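Local coordinates for protein nicotinate-nucleotide pyrophosphorylase (Francisella tularensis subsp. tularensis, PDB 3TQV) that probably converts quinolinate and phosphoribosyl diphosphate into nicotinate ribonucleotide, carbon dioxide and diphosphate on the pathway to NAD, at residues Asp17-Thr20 and Arg21-Glu25. Numbering follows the deposited sequence.
Sequences DIVT and RLVRE
Thr20 O accepts the amide of Arg24 at 2.9 Å. The same i to i+4 pattern ties Arg21 N to Asp17 O, Leu22 N to Ile18 O and Val23 N to Val19 O. Thr20 and Arg24 also run side by side. In the threonine a chi1 of -66° turns OG1 back beside the backbone N, where it hydrogen-bonds to Asn16 O, and leaves the methyl CG2 opposite that N, 3.8 Å from Arg24 NH2. A small beta-branched side chain thus serves two ends here, a hydroxyl for a backbone carbonyl and a methyl for the guanidinium.

These turns open the amphipathic helix 16-31 of the N-terminal domain of this NadC/ModD-family phosphoribosyltransferase. Along its inner side Val19 and Val23 succeed one another, Val19 CG1 lying 4.4 Å from Val23 CG2. Val19 touches Glu66 and Val23 touches Gln70; both valines are buried, and their compact, branched side chains fit the close approach of helix 61-71. Ile18 and Leu22 form a neighbouring apolar row, with Ile18 CG2 4.1 Å from Leu22 CD1, and Leu22 reaches Phe148.

The terminal methyl CD1 of Ile18 also lies 3.4 Å from Arg21 NH2, an oblique approach to a guanidinium that bends at chi2 and chi3 of the arginine chain bring there. A long, flexible arginine suits this border: its guanidinium lies beside the isoleucine methyl, while its NE makes a long, weak ion pair with Glu25 of the second subunit.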
loop_
_atom_site.group_PDB
_atom_site.type_symbol
_atom_site.label_atom_id
_atom_site.label_comp_id
_atom_site.label_asym_id
_atom_site.label_seq_id
_atom_site.Cartn_x
_atom_site.Cartn_y
_atom_site.Cartn_z
ATOM N N ASP B 17 -2.134 -20.229 3.534
ATOM C CA ASP B 17 -0.689 -20.186 3.336
ATOM C C ASP B 17 -0.191 -18.783 2.982
ATOM O O ASP B 17 0.909 -18.401 3.372
ATOM C CB ASP B 17 -0.203 -21.249 2.330
ATOM C CG ASP B 17 -0.896 -21.162 0.968
ATOM O OD1 ASP B 17 -1.710 -20.243 0.754
ATOM O OD2 ASP B 17 -0.617 -22.023 0.098
ATOM N N ILE B 18 -1.011 -18.018 2.262
ATOM C CA ILE B 18 -0.694 -16.631 1.933
ATOM C C ILE B 18 -0.879 -15.694 3.144
ATOM O O ILE B 18 -0.118 -14.753 3.338
ATOM C CB ILE B 18 -1.558 -16.124 0.764
ATOM C CG1 ILE B 18 -1.248 -16.891 -0.515
ATOM C CG2 ILE B 18 -1.339 -14.635 0.531
ATOM C CD1 ILE B 18 0.076 -16.513 -1.142
ATOM N N VAL B 19 -1.895 -15.938 3.957
ATOM C CA VAL B 19 -2.064 -15.155 5.173
ATOM C C VAL B 19 -0.883 -15.417 6.102
ATOM O O VAL B 19 -0.293 -14.490 6.663
ATOM C CB VAL B 19 -3.393 -15.482 5.884
ATOM C CG1 VAL B 19 -3.363 -15.014 7.323
ATOM C CG2 VAL B 19 -4.565 -14.856 5.132
ATOM N N THR B 20 -0.529 -16.688 6.240
ATOM C CA THR B 20 0.562 -17.083 7.105
ATOM C C THR B 20 1.876 -16.409 6.712
ATOM O O THR B 20 2.522 -15.765 7.539
ATOM C CB THR B 20 0.737 -18.623 7.125
ATOM O OG1 THR B 20 -0.413 -19.229 7.731
ATOM C CG2 THR B 20 1.993 -19.025 7.912
ATOM N N ARG B 21 2.266 -16.554 5.450
ATOM C CA ARG B 21 3.564 -16.066 4.995
ATOM C C ARG B 21 3.690 -14.552 5.118
ATOM O O ARG B 21 4.746 -14.028 5.465
ATOM C CB ARG B 21 3.810 -16.475 3.549
ATOM C CG ARG B 21 5.159 -16.071 3.038
ATOM C CD ARG B 21 5.031 -15.540 1.638
ATOM N NE ARG B 21 4.494 -16.550 0.734
ATOM C CZ ARG B 21 3.904 -16.272 -0.426
ATOM N NH1 ARG B 21 3.755 -15.011 -0.812
ATOM N NH2 ARG B 21 3.442 -17.253 -1.189
ATOM N N LEU B 22 2.604 -13.858 4.814
ATOM C CA LEU B 22 2.559 -12.415 4.919
ATOM C C LEU B 22 2.683 -11.935 6.374
ATOM O O LEU B 22 3.283 -10.902 6.651
ATOM C CB LEU B 22 1.262 -11.903 4.300
ATOM C CG LEU B 22 1.362 -11.402 2.861
ATOM C CD1 LEU B 22 -0.020 -11.135 2.283
ATOM C CD2 LEU B 22 2.234 -10.153 2.798
ATOM N N VAL B 23 2.102 -12.687 7.299
ATOM C CA VAL B 23 2.182 -12.340 8.707
ATOM C C VAL B 23 3.596 -12.588 9.198
ATOM O O VAL B 23 4.250 -11.687 9.702
ATOM C CB VAL B 23 1.138 -13.125 9.542
ATOM C CG1 VAL B 23 1.448 -13.042 11.034
ATOM C CG2 VAL B 23 -0.261 -12.599 9.247
ATOM N N ARG B 24 4.058 -13.818 9.032
ATOM C CA ARG B 24 5.434 -14.217 9.322
ATOM C C ARG B 24 6.487 -13.152 8.942
ATOM O O ARG B 24 7.207 -12.639 9.799
ATOM C CB ARG B 24 5.717 -15.531 8.595
ATOM C CG ARG B 24 7.134 -16.043 8.716
ATOM C CD ARG B 24 7.222 -17.094 9.787
ATOM N NE ARG B 24 6.220 -18.144 9.606
ATOM C CZ ARG B 24 5.695 -18.853 10.606
ATOM N NH1 ARG B 24 6.073 -18.621 11.862
ATOM N NH2 ARG B 24 4.787 -19.794 10.352
ATOM N N GLU B 25 6.575 -12.837 7.653
ATOM C CA GLU B 25 7.489 -11.814 7.153
ATOM C C GLU B 25 7.277 -10.419 7.796
ATOM O O GLU B 25 8.230 -9.669 8.002
ATOM C CB GLU B 25 7.391 -11.730 5.625
ATOM C CG GLU B 25 8.036 -12.894 4.897
ATOM C CD GLU B 25 7.550 -13.027 3.452
ATOM O OE1 GLU B 25 6.895 -12.083 2.953
ATOM O OE2 GLU B 25 7.805 -14.084 2.819
#